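Local atomic coordinates of beta-mannosidase (PDB entry 4CVU), a protein that probably hydrolyses terminal beta-linked mannose residues from the non-reducing ends of manno-oligosaccharides, as a fungal family 2 glycoside hydrolase. Residues 112-117 with 189-194; 130-135 with 425-430. One frame throughout, in Å; residues are numbered along the deposited sequence.

Interaction 1: residues 112-117 with 189-194. With NAG (2-acetamido-2-deoxy-beta-D-glucopyranose), chain C; NAG (2-acetamido-2-deoxy-beta-D-glucopyranose), chain B.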
ATOM      1  N   LEU A 112      28.380  -4.938 -16.997  1.00 40.38           N
ATOM      2  CA  LEU A 112      28.217  -5.789 -15.843  1.00 41.97           C
ATOM      3  C   LEU A 112      28.392  -4.915 -14.606  1.00 42.20           C
ATOM      4  O   LEU A 112      29.321  -4.135 -14.522  1.00 41.34           O
ATOM      5  CB  LEU A 112      29.236  -6.924 -15.834  1.00 42.91           C
ATOM      6  CG  LEU A 112      29.217  -7.866 -17.040  1.00 43.74           C
ATOM      7  CD1 LEU A 112      30.495  -8.662 -17.029  1.00 42.41           C
ATOM      8  CD2 LEU A 112      27.984  -8.781 -17.043  1.00 43.58           C
ATOM      9  N   ASP A 113      27.475  -5.052 -13.652  1.00 42.51           N
ATOM     10  CA  ASP A 113      27.355  -4.128 -12.534  1.00 41.06           C
ATOM     11  C   ASP A 113      27.542  -4.895 -11.255  1.00 41.34           C
ATOM     12  O   ASP A 113      26.672  -5.716 -10.923  1.00 43.16           O
ATOM     13  CB  ASP A 113      25.945  -3.500 -12.569  1.00 41.59           C
ATOM     14  CG  ASP A 113      25.730  -2.447 -11.505  1.00 41.40           C
ATOM     15  OD1 ASP A 113      26.676  -1.981 -10.831  1.00 41.43           O
ATOM     16  OD2 ASP A 113      24.559  -2.031 -11.370  1.00 42.14           O
ATOM     17  N   THR A 114      28.674  -4.743 -10.551  1.00 41.15           N
ATOM     18  CA  THR A 114      29.943  -4.176 -11.036  1.00 41.59           C
ATOM     19  C   THR A 114      31.114  -5.221 -10.899  1.00 42.50           C
ATOM     20  O   THR A 114      31.551  -5.792 -11.888  1.00 42.16           O
ATOM     21  CB  THR A 114      30.280  -2.856 -10.284  1.00 41.29           C
ATOM     22  OG1 THR A 114      29.386  -1.835 -10.712  1.00 40.48           O
ATOM     23  CG2 THR A 114      31.696  -2.385 -10.566  1.00 42.61           C
ATOM     24  N   TYR A 115      31.598  -5.452  -9.667  1.00 42.28           N
ATOM     25  CA  TYR A 115      32.617  -6.469  -9.393  1.00 40.88           C
ATOM     26  C   TYR A 115      31.989  -7.838  -9.644  1.00 42.57           C
ATOM     27  O   TYR A 115      30.971  -8.180  -9.034  1.00 42.65           O
ATOM     28  CB  TYR A 115      33.122  -6.430  -7.961  1.00 41.44           C
ATOM     29  CG  TYR A 115      33.784  -5.143  -7.490  1.00 41.67           C
ATOM     30  CD1 TYR A 115      35.080  -4.816  -7.860  1.00 42.31           C
ATOM     31  CD2 TYR A 115      33.125  -4.290  -6.626  1.00 39.50           C
ATOM     32  CE1 TYR A 115      35.685  -3.632  -7.402  1.00 43.09           C
ATOM     33  CE2 TYR A 115      33.723  -3.141  -6.136  1.00 40.00           C
ATOM     34  CZ  TYR A 115      34.988  -2.791  -6.537  1.00 42.04           C
ATOM     35  OH  TYR A 115      35.553  -1.605  -6.046  1.00 43.07           O
ATOM     36  N   ALA A 116      32.587  -8.610 -10.546  1.00 43.15           N
ATOM     37  CA  ALA A 116      32.048  -9.909 -10.942  1.00 44.42           C
ATOM     38  C   ALA A 116      33.189 -10.922 -11.190  1.00 46.17           C
ATOM     39  O   ALA A 116      34.348 -10.567 -11.390  1.00 45.46           O
ATOM     40  CB  ALA A 116      31.198  -9.758 -12.184  1.00 44.21           C
ATOM     41  N   THR A 117      32.831 -12.188 -11.147  1.00 46.16           N
ATOM     42  CA  THR A 117      33.755 -13.251 -11.491  1.00 48.72           C
ATOM     43  C   THR A 117      33.061 -14.056 -12.587  1.00 48.98           C
ATOM     44  O   THR A 117      32.039 -14.686 -12.335  1.00 48.01           O
ATOM     45  CB  THR A 117      34.075 -14.125 -10.260  1.00 48.37           C
ATOM     46  OG1 THR A 117      34.661 -13.312  -9.239  1.00 46.18           O
ATOM     47  CG2 THR A 117      35.041 -15.266 -10.613  1.00 51.40           C
ATOM     48  N   GLN A 189      33.966   6.186  -3.359  1.00 40.26           N
ATOM     49  CA  GLN A 189      35.009   6.719  -4.225  1.00 40.49           C
ATOM     50  C   GLN A 189      35.900   5.599  -4.813  1.00 41.88           C
ATOM     51  O   GLN A 189      36.585   5.808  -5.823  1.00 41.03           O
ATOM     52  CB  GLN A 189      35.848   7.758  -3.458  1.00 42.49           C
ATOM     53  CG  GLN A 189      36.799   7.222  -2.389  1.00 43.63           C
ATOM     54  CD  GLN A 189      36.172   7.085  -1.019  1.00 46.71           C
ATOM     55  OE1 GLN A 189      34.946   6.900  -0.884  1.00 44.58           O
ATOM     56  NE2 GLN A 189      37.025   7.111   0.027  1.00 46.97           N
ATOM     57  N   TRP A 190      35.886   4.429  -4.174  1.00 41.47           N
ATOM     58  CA  TRP A 190      36.771   3.305  -4.550  1.00 44.09           C
ATOM     59  C   TRP A 190      36.204   2.426  -5.652  1.00 43.01           C
ATOM     60  O   TRP A 190      36.896   1.556  -6.149  1.00 44.02           O
ATOM     61  CB  TRP A 190      37.122   2.426  -3.310  1.00 43.58           C
ATOM     62  CG  TRP A 190      38.125   3.102  -2.480  1.00 45.02           C
ATOM     63  CD1 TRP A 190      37.929   3.699  -1.274  1.00 45.90           C
ATOM     64  CD2 TRP A 190      39.478   3.348  -2.837  1.00 44.38           C
ATOM     65  NE1 TRP A 190      39.089   4.286  -0.835  1.00 44.70           N
ATOM     66  CE2 TRP A 190      40.057   4.086  -1.784  1.00 46.17           C
ATOM     67  CE3 TRP A 190      40.279   2.983  -3.934  1.00 46.13           C
ATOM     68  CZ2 TRP A 190      41.396   4.481  -1.803  1.00 46.63           C
ATOM     69  CZ3 TRP A 190      41.615   3.365  -3.944  1.00 45.51           C
ATOM     70  CH2 TRP A 190      42.155   4.110  -2.891  1.00 46.93           C
ATOM     71  N   VAL A 191      34.958   2.656  -6.057  1.00 41.59           N
ATOM     72  CA  VAL A 191      34.336   1.764  -7.050  1.00 39.52           C
ATOM     73  C   VAL A 191      33.795   2.514  -8.256  1.00 38.67           C
ATOM     74  O   VAL A 191      33.086   3.493  -8.114  1.00 37.59           O
ATOM     75  CB  VAL A 191      33.268   0.860  -6.424  1.00 38.73           C
ATOM     76  CG1 VAL A 191      32.205   1.671  -5.678  1.00 39.63           C
ATOM     77  CG2 VAL A 191      32.617  -0.010  -7.492  1.00 38.88           C
ATOM     78  N   ARG A 192      34.117   2.031  -9.447  1.00 37.97           N
ATOM     79  CA  ARG A 192      33.551   2.566 -10.672  1.00 36.95           C
ATOM     80  C   ARG A 192      32.154   1.973 -10.899  1.00 37.53           C
ATOM     81  O   ARG A 192      31.955   1.048 -11.701  1.00 36.66           O
ATOM     82  CB  ARG A 192      34.493   2.271 -11.848  1.00 37.36           C
ATOM     83  CG  ARG A 192      35.871   2.842 -11.672  1.00 37.34           C
ATOM     84  CD  ARG A 192      35.847   4.300 -11.329  1.00 37.96           C
ATOM     85  NE  ARG A 192      34.936   5.017 -12.222  1.00 38.75           N
ATOM     86  CZ  ARG A 192      34.191   6.071 -11.893  1.00 39.41           C
ATOM     87  NH1 ARG A 192      34.215   6.593 -10.668  1.00 41.42           N
ATOM     88  NH2 ARG A 192      33.415   6.638 -12.813  1.00 38.96           N
ATOM     89  N   LYS A 193      31.201   2.554 -10.158  1.00 36.78           N
ATOM     90  CA  LYS A 193      29.784   2.179 -10.132  1.00 36.91           C
ATOM     91  C   LYS A 193      29.050   3.493  -9.937  1.00 34.43           C
ATOM     92  O   LYS A 193      29.571   4.480  -9.341  1.00 34.38           O
ATOM     93  CB  LYS A 193      29.477   1.169  -8.987  1.00 37.21           C
ATOM     94  CG  LYS A 193      28.007   0.710  -8.853  1.00 37.92           C
ATOM     95  CD  LYS A 193      27.867  -0.537  -7.981  1.00 39.26           C
ATOM     96  CE  LYS A 193      26.412  -0.949  -7.660  1.00 38.35           C
ATOM     97  NZ  LYS A 193      25.453  -0.624  -8.747  1.00 39.18           N
ATOM     98  N   GLU A 194      27.845   3.521 -10.464  1.00 34.83           N
ATOM     99  CA  GLU A 194      26.971   4.691 -10.455  1.00 32.22           C
ATOM    100  C   GLU A 194      26.884   5.123  -9.019  1.00 31.71           C
ATOM    101  O   GLU A 194      26.486   4.405  -8.148  1.00 30.57           O
ATOM    102  CB  GLU A 194      25.605   4.294 -11.065  1.00 32.46           C
ATOM    103  CG  GLU A 194      24.464   5.267 -10.886  1.00 32.14           C
ATOM    104  CD  GLU A 194      23.187   4.906 -11.663  1.00 32.98           C
ATOM    105  OE1 GLU A 194      22.513   3.997 -11.232  1.00 33.78           O
ATOM    106  OE2 GLU A 194      22.853   5.522 -12.652  1.00 30.97           O
TER
HETATM  107  C1  NAG C   1      31.601 -12.498  -4.335  1.00 43.62           C
HETATM  108  C2  NAG C   1      32.454 -13.788  -4.225  1.00 42.96           C
HETATM  109  C3  NAG C   1      33.935 -13.457  -4.334  1.00 46.56           C
HETATM  110  C4  NAG C   1      34.240 -12.562  -5.533  1.00 46.25           C
HETATM  111  C5  NAG C   1      33.254 -11.369  -5.624  1.00 45.64           C
HETATM  112  C6  NAG C   1      33.424 -10.563  -6.930  1.00 43.96           C
HETATM  113  C7  NAG C   1      31.439 -15.566  -2.924  1.00 41.57           C
HETATM  114  C8  NAG C   1      31.213 -16.231  -1.599  1.00 44.89           C
HETATM  115  N2  NAG C   1      32.205 -14.480  -2.964  1.00 42.27           N
HETATM  116  O3  NAG C   1      34.654 -14.677  -4.429  1.00 49.49           O
HETATM  117  O4  NAG C   1      35.564 -12.069  -5.384  1.00 47.98           O
HETATM  118  O5  NAG C   1      31.911 -11.813  -5.533  1.00 43.90           O
HETATM  119  O6  NAG C   1      32.953 -11.276  -8.062  1.00 41.16           O
HETATM  120  O7  NAG C   1      30.917 -16.026  -3.917  1.00 40.84           O
HETATM  121  C1  NAG B   2      36.395 -12.432  -6.516  1.00 49.12           C
HETATM  122  C2  NAG B   2      37.620 -11.521  -6.589  1.00 48.77           C
HETATM  123  C3  NAG B   2      38.533 -11.904  -7.761  1.00 48.06           C
HETATM  124  C4  NAG B   2      38.812 -13.398  -7.781  1.00 50.32           C
HETATM  125  C5  NAG B   2      37.486 -14.173  -7.683  1.00 51.37           C
HETATM  126  C6  NAG B   2      37.716 -15.678  -7.658  1.00 51.72           C
HETATM  127  C7  NAG B   2      37.222  -9.194  -5.850  1.00 44.44           C
HETATM  128  C8  NAG B   2      37.595  -9.497  -4.458  1.00 44.11           C
HETATM  129  N2  NAG B   2      37.231 -10.141  -6.761  1.00 44.17           N
HETATM  130  O3  NAG B   2      39.723 -11.153  -7.724  1.00 48.02           O
HETATM  131  O4  NAG B   2      39.460 -13.683  -9.008  1.00 53.53           O
HETATM  132  O5  NAG B   2      36.817 -13.800  -6.490  1.00 48.35           O
HETATM  133  O6  NAG B   2      38.374 -15.932  -6.448  1.00 54.59           O
HETATM  134  O7  NAG B   2      36.858  -8.041  -6.141  1.00 48.33           O
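CG is anti to the backbone N in both D113 (chi1 -176°) and K193 (chi1 179°), which sets the first carbon of each side chain beyond CB. The lysine chain then runs extended until chi4 (32°) bends it and brings NZ to D113 OD1, to which it donates over 2.8 Å, on the syn side and slightly out of the carboxylate plane. Its bond to D113 OD2 is weak, at 3.1 Å. The anti lone pair of OD1 is taken by T114 OG1 at 2.7 Å, so two donors grip this one oxygen and limit rotation of the carboxylate. T114 also flanks the lysine chain, OG1 lying 3.4 Å from K193 CD, while its CG2 reaches 3.6 Å from the carbonyl O of R192. T114 follows a cis peptide bond. D197 forms a second salt bridge with K193 NZ, so the lysine charge is probably balanced by both aspartates, and P208 O is a further acceptor.

Y115 and V191 make the apolar half of the contact: Y115 CE2 meets V191 CG2 at 3.6 Å, and Y115 OH lies 3.4 Å from V191 CB. The tyrosine also packs on I162 and I166 of helix 159-168. Further along, T117 OG1 donates to NAG (chain C) O6, in a glycan attached to the protein. The whole is a buried contact inside the galactose-binding-like domain of the family 2 glycosidases, joining the loop that leads into strand 116-120 to the long loop before strand 215-221 through an Asp-Lys salt bridge.

Interaction 2: residues 130-135 with 425-430. With CD (cadmium ion), chain S; CD (cadmium ion), chain R.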
ATOM      1  N   ASN A 130      34.148  -2.640 -13.480  1.00 41.66           N
ATOM      2  CA  ASN A 130      33.696  -1.325 -13.939  1.00 42.29           C
ATOM      3  C   ASN A 130      32.346  -1.425 -14.598  1.00 39.20           C
ATOM      4  O   ASN A 130      32.194  -2.029 -15.659  1.00 40.47           O
ATOM      5  CB  ASN A 130      34.717  -0.687 -14.904  1.00 41.43           C
ATOM      6  CG  ASN A 130      34.495   0.816 -15.086  1.00 42.03           C
ATOM      7  OD1 ASN A 130      33.357   1.285 -15.231  1.00 43.17           O
ATOM      8  ND2 ASN A 130      35.576   1.575 -15.115  1.00 42.17           N
ATOM      9  N   GLN A 131      31.355  -0.811 -13.972  1.00 39.60           N
ATOM     10  CA  GLN A 131      30.016  -0.760 -14.527  1.00 39.21           C
ATOM     11  C   GLN A 131      29.991  -0.152 -15.924  1.00 39.33           C
ATOM     12  O   GLN A 131      29.173  -0.529 -16.732  1.00 38.97           O
ATOM     13  CB  GLN A 131      29.111   0.086 -13.609  1.00 38.82           C
ATOM     14  CG  GLN A 131      27.674   0.156 -14.051  1.00 38.52           C
ATOM     15  CD  GLN A 131      26.728   0.907 -13.091  1.00 36.26           C
ATOM     16  OE1 GLN A 131      27.092   1.395 -12.015  1.00 36.19           O
ATOM     17  NE2 GLN A 131      25.515   1.045 -13.537  1.00 37.77           N
ATOM     18  N   PHE A 132      30.875   0.818 -16.175  1.00 38.73           N
ATOM     19  CA  PHE A 132      30.827   1.672 -17.353  1.00 38.18           C
ATOM     20  C   PHE A 132      31.696   1.183 -18.542  1.00 40.88           C
ATOM     21  O   PHE A 132      31.935   1.970 -19.471  1.00 39.89           O
ATOM     22  CB  PHE A 132      31.289   3.089 -16.954  1.00 37.52           C
ATOM     23  CG  PHE A 132      30.633   3.609 -15.706  1.00 38.63           C
ATOM     24  CD1 PHE A 132      29.262   3.545 -15.563  1.00 38.25           C
ATOM     25  CD2 PHE A 132      31.387   4.190 -14.704  1.00 40.05           C
ATOM     26  CE1 PHE A 132      28.654   4.020 -14.399  1.00 40.24           C
ATOM     27  CE2 PHE A 132      30.790   4.674 -13.539  1.00 40.97           C
ATOM     28  CZ  PHE A 132      29.423   4.609 -13.394  1.00 39.29           C
ATOM     29  N   ARG A 133      32.127  -0.093 -18.520  1.00 41.19           N
ATOM     30  CA  ARG A 133      33.001  -0.673 -19.564  1.00 41.87           C
ATOM     31  C   ARG A 133      32.395  -1.874 -20.272  1.00 42.43           C
ATOM     32  O   ARG A 133      31.658  -2.657 -19.680  1.00 40.16           O
ATOM     33  CB  ARG A 133      34.369  -1.088 -18.992  1.00 41.25           C
ATOM     34  CG  ARG A 133      35.291   0.085 -18.752  1.00 40.70           C
ATOM     35  CD  ARG A 133      36.593  -0.298 -18.112  1.00 42.00           C
ATOM     36  NE  ARG A 133      37.578  -0.871 -19.045  1.00 40.83           N
ATOM     37  CZ  ARG A 133      38.760  -1.346 -18.678  1.00 41.32           C
ATOM     38  NH1 ARG A 133      39.119  -1.324 -17.398  1.00 42.41           N
ATOM     39  NH2 ARG A 133      39.596  -1.849 -19.586  1.00 41.81           N
ATOM     40  N   GLN A 134      32.739  -1.993 -21.561  1.00 42.52           N
ATOM     41  CA  GLN A 134      32.441  -3.174 -22.343  1.00 43.63           C
ATOM     42  C   GLN A 134      33.582  -4.145 -22.091  1.00 46.85           C
ATOM     43  O   GLN A 134      34.768  -3.784 -22.265  1.00 47.45           O
ATOM     44  CB  GLN A 134      32.399  -2.821 -23.824  1.00 46.29           C
ATOM     45  CG  GLN A 134      32.128  -3.976 -24.778  1.00 46.90           C
ATOM     46  CD  GLN A 134      32.044  -3.492 -26.217  1.00 47.10           C
ATOM     47  OE1 GLN A 134      32.960  -2.821 -26.702  1.00 46.94           O
ATOM     48  NE2 GLN A 134      30.962  -3.850 -26.916  1.00 45.23           N
ATOM     49  N   TRP A 135      33.238  -5.360 -21.668  1.00 46.05           N
ATOM     50  CA  TRP A 135      34.245  -6.373 -21.393  1.00 48.83           C
ATOM     51  C   TRP A 135      34.122  -7.487 -22.419  1.00 49.56           C
ATOM     52  O   TRP A 135      33.016  -7.845 -22.812  1.00 48.53           O
ATOM     53  CB  TRP A 135      34.064  -6.938 -19.972  1.00 48.38           C
ATOM     54  CG  TRP A 135      34.181  -5.913 -18.854  1.00 45.68           C
ATOM     55  CD1 TRP A 135      33.144  -5.344 -18.145  1.00 46.22           C
ATOM     56  CD2 TRP A 135      35.385  -5.362 -18.293  1.00 46.41           C
ATOM     57  NE1 TRP A 135      33.636  -4.481 -17.197  1.00 44.56           N
ATOM     58  CE2 TRP A 135      35.004  -4.471 -17.268  1.00 45.69           C
ATOM     59  CE3 TRP A 135      36.750  -5.551 -18.542  1.00 47.22           C
ATOM     60  CZ2 TRP A 135      35.938  -3.755 -16.516  1.00 46.19           C
ATOM     61  CZ3 TRP A 135      37.665  -4.840 -17.782  1.00 48.34           C
ATOM     62  CH2 TRP A 135      37.258  -3.956 -16.786  1.00 47.55           C
ATOM     63  N   GLY A 425      24.811   9.415 -11.752  1.00 37.81           N
ATOM     64  CA  GLY A 425      24.212   8.209 -12.315  1.00 38.68           C
ATOM     65  C   GLY A 425      25.201   7.601 -13.304  1.00 35.96           C
ATOM     66  O   GLY A 425      26.216   7.000 -12.891  1.00 34.21           O
ATOM     67  N   THR A 426      24.925   7.732 -14.591  1.00 35.85           N
ATOM     68  CA  THR A 426      25.671   6.943 -15.545  1.00 36.81           C
ATOM     69  C   THR A 426      25.817   7.504 -16.943  1.00 37.95           C
ATOM     70  O   THR A 426      25.123   8.460 -17.284  1.00 38.87           O
ATOM     71  CB  THR A 426      24.988   5.568 -15.647  1.00 37.20           C
ATOM     72  OG1 THR A 426      25.918   4.606 -16.170  1.00 40.87           O
ATOM     73  CG2 THR A 426      23.794   5.619 -16.511  1.00 37.98           C
ATOM     74  N   TYR A 427      26.667   6.854 -17.766  1.00 36.93           N
ATOM     75  CA  TYR A 427      26.724   7.119 -19.213  1.00 37.02           C
ATOM     76  C   TYR A 427      25.490   6.525 -19.856  1.00 37.91           C
ATOM     77  O   TYR A 427      25.252   5.333 -19.744  1.00 38.26           O
ATOM     78  CB  TYR A 427      28.016   6.562 -19.896  1.00 37.31           C
ATOM     79  CG  TYR A 427      29.284   6.980 -19.203  1.00 37.39           C
ATOM     80  CD1 TYR A 427      29.854   8.221 -19.443  1.00 38.16           C
ATOM     81  CD2 TYR A 427      29.869   6.163 -18.242  1.00 37.86           C
ATOM     82  CE1 TYR A 427      31.002   8.619 -18.776  1.00 37.07           C
ATOM     83  CE2 TYR A 427      31.020   6.543 -17.581  1.00 37.51           C
ATOM     84  CZ  TYR A 427      31.564   7.783 -17.830  1.00 38.18           C
ATOM     85  OH  TYR A 427      32.688   8.151 -17.124  1.00 38.60           O
ATOM     86  N   LEU A 428      24.702   7.362 -20.538  1.00 39.12           N
ATOM     87  CA  LEU A 428      23.450   6.899 -21.098  1.00 38.49           C
ATOM     88  C   LEU A 428      23.674   5.937 -22.235  1.00 41.63           C
ATOM     89  O   LEU A 428      24.605   6.082 -23.055  1.00 40.93           O
ATOM     90  CB  LEU A 428      22.563   8.063 -21.587  1.00 38.59           C
ATOM     91  CG  LEU A 428      22.166   9.128 -20.556  1.00 37.72           C
ATOM     92  CD1 LEU A 428      21.259  10.145 -21.210  1.00 38.29           C
ATOM     93  CD2 LEU A 428      21.483   8.530 -19.329  1.00 38.43           C
ATOM     94  N   PRO A 429      22.810   4.936 -22.319  1.00 41.59           N
ATOM     95  CA  PRO A 429      22.882   4.032 -23.464  1.00 41.71           C
ATOM     96  C   PRO A 429      22.574   4.743 -24.779  1.00 41.86           C
ATOM     97  O   PRO A 429      21.878   5.761 -24.775  1.00 41.63           O
ATOM     98  CB  PRO A 429      21.792   2.989 -23.143  1.00 42.39           C
ATOM     99  CG  PRO A 429      21.607   3.058 -21.675  1.00 42.39           C
ATOM    100  CD  PRO A 429      21.882   4.479 -21.279  1.00 41.21           C
ATOM    101  N   ASP A 430      23.104   4.216 -25.889  1.00 41.83           N
ATOM    102  CA  ASP A 430      22.890   4.763 -27.218  1.00 41.73           C
ATOM    103  C   ASP A 430      21.409   5.113 -27.493  1.00 40.31           C
ATOM    104  O   ASP A 430      21.120   6.166 -28.063  1.00 41.05           O
ATOM    105  CB  ASP A 430      23.433   3.785 -28.321  1.00 42.73           C
ATOM    106  CG  ASP A 430      22.996   4.184 -29.752  1.00 43.53           C
ATOM    107  OD1 ASP A 430      23.325   5.303 -30.275  1.00 45.47           O
ATOM    108  OD2 ASP A 430      22.305   3.363 -30.399  1.00 47.45           O
TER
HETATM  109 CD    CD S1014      25.853   4.481 -30.437  1.00 76.45          CD
HETATM  110 CD    CD R1013      21.603   4.523 -32.221  1.00 52.77          CD
HETATM  111  O   HOH W   1      20.577   2.835 -33.011  1.00 40.86           O
HETATM  112  O   HOH W   2      23.175   5.265 -34.107  1.00 37.39           O
HETATM  113  O   HOH W   3      25.106   2.277 -31.752  1.00 53.53           O
HETATM  114  O   HOH W   4      26.123   5.339 -28.159  1.00 35.19           O
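The rings of F132 and Y427 form a T-shaped pair, with the tyrosine edge directed at the phenylalanine face, planes at 83° and centroids 5.2 Å apart. The leading tyrosine atom is CE2, 3.5 Å from F132 CG, and the neighbouring CD2 lies against F132 CB. F132 CE1 comes within 3.3 Å of T426 OG1, and CZ lies near the carbonyl O of G425. An Asx turn, in which N130 OD1 accepts from F132 N at 2.7 Å, helps fix the backbone that presents the ring. An alanine in place of F132 would probably leave the edge of Y427 without its aromatic partner and open a gap beside T426 and G425.

Y427 is also held at its far end, where OH is hydrogen-bonded to E467. Beyond the contact, D430 binds two cadmium ions: OD1 lies 2.7 Å from the chain S ion, and OD2 lies 2.3 Å from the chain R ion, which OD1 also binds. D434 and H477 contribute to these metal sites. The aromatic contact itself sets the loop leading into strand 135-138 against the loop between strand 418-421 and helix 430-439, with helix 458-475 packing on both F132 and Y427.

How the interactions relate
From the N terminus, residues 112-117 come first, then 130-135; 189-194 next returns to 112-117 and closes the loop of interaction 1, with 71 residues between its segments. Interaction 2 closes much later, when 425-430 meets 130-135 across 289 intervening residues. The segments alternate, so the two closures cross rather than nest. Their centres are 11 Å apart and they touch: Q131 OE1 probably accepts from E194 N at 2.7 Å, and Q131 N probably donates to R192 O at 3.0 Å. Interaction 1 ties together parts of the galactose-binding-like domain, whereas interaction 2 joins that domain to the mixed sheet that includes strand 418-421, consistent with the (beta/alpha)8 catalytic barrel of family 2 glycoside hydrolases.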